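Local structure of enoyl-CoA hydratase (Mycolicibacterium smegmatis, 7MCM) at the interface of chains A and B and the interface of chains A and C. The protein catalyses the reversible addition of water to the double bond of enoyl-CoA thioesters to give (3S)-3-hydroxyacyl-CoA, a step of fatty acid metabolism. Sequence-based numbering; all coordinates share one arbitrary frame. Chains: chain A/B/C, Enoyl-CoA hydratase.

The contacts sample two kinds of interface in a deposited hexamer. Contact 1 joins chains A and B across a two-fold axis; contacts 2 and 3 share the A–C interface, not an exact two-fold. Between centres of C-alpha atoms, contacts 2 and 3 are about 24 Å apart, 1 and 3 about 21 Å, 1 and 2 about 43 Å. Helix 231-241 serves both interfaces, through C:Leu231 and C:Asp232 in contact 3 and A:Ala236 and A:Leu237 in contact 1; the helix from 213 (213-226 in chain B, 213-228 in C) enters contacts 1 and 2. Crotonase-family hexamers are typically dimers of trimers, which would fit this arrangement.

Contact 1: the interface of chains A and B. Residues chain A 236-237; chain B 221, 225, 237.
With chi1 at -177°, CG of B:Leu237 stands opposite its own backbone N, and chi2 of 59° turns CD1 onto the helix backbone at A:Ala236 and A:Leu237. This methyl lies 3.7 Å from the carbonyl O of A:Ala236 and 4.0 Å from CA of A:Leu237, a branch laid against main chain rather than against another side-chain end. A:Leu237 has the same side-chain shape, and its CD1 comes within 4.1 Å of CA of B:Leu237, the reciprocal half of this two-fold meeting of helices 231-241. Beside it, B:Arg221 on helix 213-226 leaves the backbone extended and then bends at chi2 and chi3, which turns one face of its guanidinium toward A:Ala236. The methyl CB of A:Ala236 sits over that face, displaced toward the rim, 3.5 Å from NH1 and 3.7 Å from CZ. One turn farther along the same helix, B:Glu225 OE1 forms a salt bridge with B:Arg221 NH2 at 3.1 Å. That intrachain pair probably limits swinging of the guanidinium and helps keep its face toward the alanine. Mainly carbon packing, with a guanidinium face taking part, the patch probably allows close helix approach and helps join chains A and B in the deposited hexamer.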
ATOM      1  N   ALA A 236      -9.291 -12.117  -4.728  1.00 30.61           N
ATOM      2  CA  ALA A 236      -8.519 -13.302  -5.083  1.00 36.65           C
ATOM      3  C   ALA A 236      -8.459 -14.290  -3.922  1.00 34.03           C
ATOM      4  O   ALA A 236      -8.621 -15.498  -4.124  1.00 33.13           O
ATOM      5  CB  ALA A 236      -7.110 -12.901  -5.526  1.00 36.29           C
ATOM      6  N   LEU A 237      -8.258 -13.798  -2.694  1.00 30.68           N
ATOM      7  CA  LEU A 237      -8.201 -14.699  -1.543  1.00 32.44           C
ATOM      8  C   LEU A 237      -9.553 -15.364  -1.294  1.00 34.83           C
ATOM      9  O   LEU A 237      -9.624 -16.577  -1.064  1.00 32.47           O
ATOM     10  CB  LEU A 237      -7.718 -13.946  -0.298  1.00 29.70           C
ATOM     11  CG  LEU A 237      -7.591 -14.750   1.008  1.00 32.12           C
ATOM     12  CD1 LEU A 237      -6.647 -15.941   0.839  1.00 27.92           C
ATOM     13  CD2 LEU A 237      -7.102 -13.860   2.175  1.00 30.18           C
TER
ATOM     14  N   ARG B 221      -1.679 -16.291 -11.355  1.00 36.92           N
ATOM     15  CA  ARG B 221      -2.461 -15.533 -10.383  1.00 35.93           C
ATOM     16  C   ARG B 221      -1.614 -15.160  -9.176  1.00 36.15           C
ATOM     17  O   ARG B 221      -1.728 -14.051  -8.646  1.00 32.86           O
ATOM     18  CB  ARG B 221      -3.683 -16.346  -9.954  1.00 38.71           C
ATOM     19  CG  ARG B 221      -4.570 -15.675  -8.908  1.00 41.78           C
ATOM     20  CD  ARG B 221      -5.123 -14.316  -9.370  1.00 55.04           C
ATOM     21  NE  ARG B 221      -4.418 -13.213  -8.720  1.00 55.27           N
ATOM     22  CZ  ARG B 221      -4.964 -12.047  -8.400  1.00 58.89           C
ATOM     23  NH1 ARG B 221      -6.230 -11.776  -8.677  1.00 63.83           N
ATOM     24  NH2 ARG B 221      -4.226 -11.135  -7.772  1.00 59.83           N
ATOM     25  N   GLU B 225      -0.400 -11.335  -8.001  1.00 40.13           N
ATOM     26  CA  GLU B 225      -0.563 -10.830  -6.641  1.00 40.50           C
ATOM     27  C   GLU B 225       0.738 -10.256  -6.088  1.00 38.74           C
ATOM     28  O   GLU B 225       0.720  -9.254  -5.363  1.00 42.42           O
ATOM     29  CB  GLU B 225      -1.093 -11.956  -5.746  1.00 41.62           C
ATOM     30  CG  GLU B 225      -1.154 -11.606  -4.274  1.00 39.87           C
ATOM     31  CD  GLU B 225      -2.440 -10.892  -3.922  1.00 49.46           C
ATOM     32  OE1 GLU B 225      -3.267 -10.679  -4.834  1.00 54.32           O
ATOM     33  OE2 GLU B 225      -2.608 -10.508  -2.746  1.00 51.83           O
ATOM     34  N   LEU B 237      -2.570 -16.158   0.090  1.00 29.47           N
ATOM     35  CA  LEU B 237      -3.129 -16.646  -1.168  1.00 32.05           C
ATOM     36  C   LEU B 237      -2.495 -17.973  -1.559  1.00 29.90           C
ATOM     37  O   LEU B 237      -3.196 -18.918  -1.932  1.00 33.08           O
ATOM     38  CB  LEU B 237      -2.941 -15.606  -2.275  1.00 30.36           C
ATOM     39  CG  LEU B 237      -3.537 -15.913  -3.662  1.00 29.75           C
ATOM     40  CD1 LEU B 237      -5.058 -16.123  -3.592  1.00 30.17           C
ATOM     41  CD2 LEU B 237      -3.195 -14.825  -4.674  1.00 34.56           C
TER

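Contact 2: the interface of chains A and C. Residues chain A 144-145, 172-173; chain C 207-208, 211, 216.
The end of helix 164-173 and the 3-10 helix 142-146 of chain A meet the end of helix 197-209, the following loop and helix 213-228 of chain C. A:Leu172 and A:Thr173 lie against C:Arg207, C:Ile208 and the loop residue C:Asn211, whose side-chain amide reaches the end of the chain A helix. Its ND2 donates to the carbonyl O of A:Thr173 at 3.1 Å, from above the carbonyl plane and away from the lone pairs. The same nitrogen makes a weak bond to O of A:Leu172, and C:Asn211 OD1 lies 3.4 Å from the aliphatic CG of A:Gln145. Within chain A, the amide NE2 of A:Gln145 comes to A:Thr173 O in the carbonyl plane, on a lone pair, with an almost straight bond of 2.8 Å (168° at H). Two amides from different chains thus grip one carbonyl oxygen, with their planes turned 30° apart. The methyl CG2 of A:Thr173, set beside its own backbone N (chi1 70°), packs against CG1 of C:Ile208 at 3.5 Å, the side chains passing at a slant, and also touches CB of C:Arg207. The patch probably helps hold neighbouring subunits together. On the other flank, A:Val144 uses both branches: CG1 faces the amide of C:Asn211, and CG2 meets the methyl CG2 of C:Val216 at 3.8 Å.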
ATOM      1  N   VAL A 144       1.985   8.916  26.789  1.00 27.74           N
ATOM      2  CA  VAL A 144       2.479  10.294  26.623  1.00 28.11           C
ATOM      3  C   VAL A 144       2.742  10.964  27.969  1.00 31.87           C
ATOM      4  O   VAL A 144       3.666  11.777  28.099  1.00 33.96           O
ATOM      5  CB  VAL A 144       1.474  11.115  25.779  1.00 31.80           C
ATOM      6  CG1 VAL A 144       0.195  11.361  26.576  1.00 30.17           C
ATOM      7  CG2 VAL A 144       2.093  12.454  25.309  1.00 28.70           C
ATOM      8  N   GLN A 145       1.956  10.626  28.994  1.00 28.29           N
ATOM      9  CA  GLN A 145       2.124  11.234  30.302  1.00 36.44           C
ATOM     10  C   GLN A 145       3.432  10.809  30.943  1.00 39.76           C
ATOM     11  O   GLN A 145       3.895  11.463  31.883  1.00 38.47           O
ATOM     12  CB  GLN A 145       0.948  10.852  31.205  1.00 36.30           C
ATOM     13  CG  GLN A 145      -0.410  11.162  30.557  1.00 41.91           C
ATOM     14  CD  GLN A 145      -1.537  11.254  31.565  1.00 46.84           C
ATOM     15  OE1 GLN A 145      -1.366  10.907  32.733  1.00 47.30           O
ATOM     16  NE2 GLN A 145      -2.691  11.738  31.122  1.00 36.32           N
ATOM     17  N   LEU A 172      -2.791  11.768  22.843  1.00 27.11           N
ATOM     18  CA  LEU A 172      -2.094  13.017  23.094  1.00 29.39           C
ATOM     19  C   LEU A 172      -2.400  13.596  24.467  1.00 27.98           C
ATOM     20  O   LEU A 172      -1.591  14.369  24.991  1.00 27.50           O
ATOM     21  CB  LEU A 172      -2.439  14.037  22.001  1.00 26.34           C
ATOM     22  CG  LEU A 172      -2.127  13.510  20.593  1.00 26.30           C
ATOM     23  CD1 LEU A 172      -2.647  14.469  19.518  1.00 28.80           C
ATOM     24  CD2 LEU A 172      -0.651  13.226  20.400  1.00 29.22           C
ATOM     25  N   THR A 173      -3.545  13.257  25.056  1.00 27.14           N
ATOM     26  CA  THR A 173      -3.798  13.634  26.443  1.00 28.77           C
ATOM     27  C   THR A 173      -3.393  12.542  27.422  1.00 29.91           C
ATOM     28  O   THR A 173      -2.991  12.850  28.560  1.00 32.96           O
ATOM     29  CB  THR A 173      -5.278  13.971  26.662  1.00 31.87           C
ATOM     30  OG1 THR A 173      -6.066  12.775  26.582  1.00 29.12           O
ATOM     31  CG2 THR A 173      -5.767  14.974  25.627  1.00 27.55           C
TER
ATOM     32  N   ARG C 207      -5.206  19.665  28.158  1.00 35.19           N
ATOM     33  CA  ARG C 207      -5.103  18.235  28.462  1.00 36.51           C
ATOM     34  C   ARG C 207      -3.978  17.585  27.666  1.00 33.59           C
ATOM     35  O   ARG C 207      -3.398  16.584  28.104  1.00 32.97           O
ATOM     36  CB  ARG C 207      -6.424  17.529  28.155  1.00 35.79           C
ATOM     37  CG  ARG C 207      -7.598  17.841  29.085  1.00 40.42           C
ATOM     38  CD  ARG C 207      -8.899  17.252  28.483  1.00 43.57           C
ATOM     39  NE  ARG C 207      -8.754  15.821  28.236  1.00 44.16           N
ATOM     40  CZ  ARG C 207      -9.503  15.097  27.413  1.00 47.25           C
ATOM     41  NH1 ARG C 207     -10.489  15.637  26.708  1.00 37.82           N
ATOM     42  NH2 ARG C 207      -9.257  13.792  27.296  1.00 48.17           N
ATOM     43  N   ILE C 208      -3.644  18.160  26.510  1.00 31.94           N
ATOM     44  CA  ILE C 208      -2.484  17.729  25.742  1.00 31.63           C
ATOM     45  C   ILE C 208      -1.221  18.392  26.260  1.00 30.55           C
ATOM     46  O   ILE C 208      -0.200  17.730  26.477  1.00 32.97           O
ATOM     47  CB  ILE C 208      -2.690  18.039  24.249  1.00 29.44           C
ATOM     48  CG1 ILE C 208      -3.905  17.276  23.698  1.00 31.20           C
ATOM     49  CG2 ILE C 208      -1.422  17.728  23.459  1.00 31.08           C
ATOM     50  CD1 ILE C 208      -4.251  17.688  22.272  1.00 27.52           C
ATOM     51  N   ASN C 211       1.458  17.413  29.071  1.00 32.58           N
ATOM     52  CA  ASN C 211       2.381  16.311  28.848  1.00 36.19           C
ATOM     53  C   ASN C 211       3.699  16.793  28.256  1.00 33.32           C
ATOM     54  O   ASN C 211       3.752  17.855  27.624  1.00 39.08           O
ATOM     55  CB  ASN C 211       1.720  15.291  27.926  1.00 33.14           C
ATOM     56  CG  ASN C 211       0.474  14.731  28.533  1.00 32.22           C
ATOM     57  OD1 ASN C 211       0.502  14.275  29.671  1.00 29.87           O
ATOM     58  ND2 ASN C 211      -0.650  14.817  27.810  1.00 31.42           N
ATOM     59  N   VAL C 216       4.546  14.427  23.073  1.00 33.85           N
ATOM     60  CA  VAL C 216       3.352  14.808  22.322  1.00 31.00           C
ATOM     61  C   VAL C 216       3.649  14.795  20.828  1.00 35.60           C
ATOM     62  O   VAL C 216       2.853  14.301  20.013  1.00 30.92           O
ATOM     63  CB  VAL C 216       2.867  16.192  22.796  1.00 36.21           C
ATOM     64  CG1 VAL C 216       1.827  16.761  21.833  1.00 32.87           C
ATOM     65  CG2 VAL C 216       2.322  16.101  24.202  1.00 31.36           C
TER

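Contact 3: the interface of chains A and C. Residues chain A 100, 103, 157; chain C 231-232.
The forked end of C:Leu231 packs against a surface shared by A:Gln103 and A:Phe157, CD1 toward the ring and CD2 toward the glutamine stem, and this is the closely packed half of the contact. A chi1 of 176° directs the two methyls away from the chain C helix toward chain A. CD1 meets CE2 at the rim of the A:Phe157 ring at 3.6 Å, with the leucine passing aslant to the aromatic side chain. CD2 faces the aliphatic stem of A:Gln103, 3.6 Å from CG, and lies 3.8 Å from the ring carbon CZ of A:Phe157. A:Gln103 approaches from the opposite direction and bends at chi2, which lays CD as well as CG along the leucine methyl CD2. The other half is more sparsely packed and polar. There A:Arg100, extended from CG to NE, brings its guanidinium to C:Asp232 and crosses the carboxylate side chain at about a right angle. NH1 donates a nearly straight hydrogen bond of 3.1 Å to OD1 (170° at H), which is also a salt bridge. OD1 lies at the guanidinium edge, in its plane, while the two flat groups are turned 37° apart. NH1 meets OD1 nearly along its C-O axis, an end-on approach to one carboxylate oxygen. C:Leu231 and C:Asp232 lie in the first turn of chain C helix 231-241, packed against chain A helices 97-104 and 154-162.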
ATOM      1  N   ARG A 100       2.503  -9.516  18.618  1.00 38.31           N
ATOM      2  CA  ARG A 100       2.735 -10.442  17.517  1.00 37.84           C
ATOM      3  C   ARG A 100       2.060 -11.786  17.764  1.00 43.29           C
ATOM      4  O   ARG A 100       1.651 -12.456  16.806  1.00 41.92           O
ATOM      5  CB  ARG A 100       4.232 -10.603  17.254  1.00 43.13           C
ATOM      6  CG  ARG A 100       4.879  -9.335  16.678  1.00 41.70           C
ATOM      7  CD  ARG A 100       6.248  -9.622  16.088  1.00 47.98           C
ATOM      8  NE  ARG A 100       6.898  -8.407  15.602  1.00 59.22           N
ATOM      9  CZ  ARG A 100       6.650  -7.830  14.430  1.00 54.22           C
ATOM     10  NH1 ARG A 100       5.751  -8.323  13.589  1.00 49.46           N
ATOM     11  NH2 ARG A 100       7.318  -6.727  14.094  1.00 54.08           N
ATOM     12  N   GLN A 103      -1.421 -11.427  16.579  1.00 38.83           N
ATOM     13  CA  GLN A 103      -1.574 -11.386  15.128  1.00 41.81           C
ATOM     14  C   GLN A 103      -1.572 -12.781  14.519  1.00 44.46           C
ATOM     15  O   GLN A 103      -2.193 -12.998  13.472  1.00 47.74           O
ATOM     16  CB  GLN A 103      -0.487 -10.529  14.482  1.00 41.06           C
ATOM     17  CG  GLN A 103      -0.675  -9.049  14.792  1.00 47.97           C
ATOM     18  CD  GLN A 103      -2.095  -8.533  14.541  1.00 51.79           C
ATOM     19  OE1 GLN A 103      -2.593  -8.528  13.409  1.00 50.16           O
ATOM     20  NE2 GLN A 103      -2.757  -8.095  15.623  1.00 47.52           N
ATOM     21  N   PHE A 157      -3.664   0.191  16.055  1.00 27.95           N
ATOM     22  CA  PHE A 157      -4.976  -0.387  16.317  1.00 26.65           C
ATOM     23  C   PHE A 157      -5.993   0.623  16.831  1.00 30.42           C
ATOM     24  O   PHE A 157      -7.190   0.481  16.554  1.00 27.84           O
ATOM     25  CB  PHE A 157      -4.836  -1.520  17.329  1.00 32.02           C
ATOM     26  CG  PHE A 157      -4.079  -2.689  16.802  1.00 32.13           C
ATOM     27  CD1 PHE A 157      -4.723  -3.653  16.039  1.00 32.38           C
ATOM     28  CD2 PHE A 157      -2.725  -2.829  17.060  1.00 30.47           C
ATOM     29  CE1 PHE A 157      -4.017  -4.739  15.544  1.00 39.64           C
ATOM     30  CE2 PHE A 157      -2.017  -3.908  16.562  1.00 32.21           C
ATOM     31  CZ  PHE A 157      -2.667  -4.867  15.820  1.00 31.22           C
TER
ATOM     32  N   LEU C 231       1.043  -2.666   9.782  1.00 33.66           N
ATOM     33  CA  LEU C 231       1.355  -2.889  11.188  1.00 34.89           C
ATOM     34  C   LEU C 231       2.859  -3.052  11.398  1.00 33.75           C
ATOM     35  O   LEU C 231       3.425  -2.483  12.341  1.00 32.49           O
ATOM     36  CB  LEU C 231       0.605  -4.116  11.700  1.00 33.67           C
ATOM     37  CG  LEU C 231       0.912  -4.547  13.136  1.00 33.18           C
ATOM     38  CD1 LEU C 231       0.593  -3.431  14.080  1.00 32.55           C
ATOM     39  CD2 LEU C 231       0.110  -5.804  13.474  1.00 38.85           C
ATOM     40  N   ASP C 232       3.530  -3.810  10.519  1.00 32.95           N
ATOM     41  CA  ASP C 232       4.972  -4.017  10.673  1.00 38.81           C
ATOM     42  C   ASP C 232       5.745  -2.695  10.640  1.00 40.21           C
ATOM     43  O   ASP C 232       6.701  -2.507  11.401  1.00 36.92           O
ATOM     44  CB  ASP C 232       5.496  -4.958   9.588  1.00 38.72           C
ATOM     45  CG  ASP C 232       5.122  -6.397   9.849  1.00 47.61           C
ATOM     46  OD1 ASP C 232       4.971  -6.754  11.036  1.00 56.12           O
ATOM     47  OD2 ASP C 232       4.988  -7.175   8.880  1.00 61.21           O
TER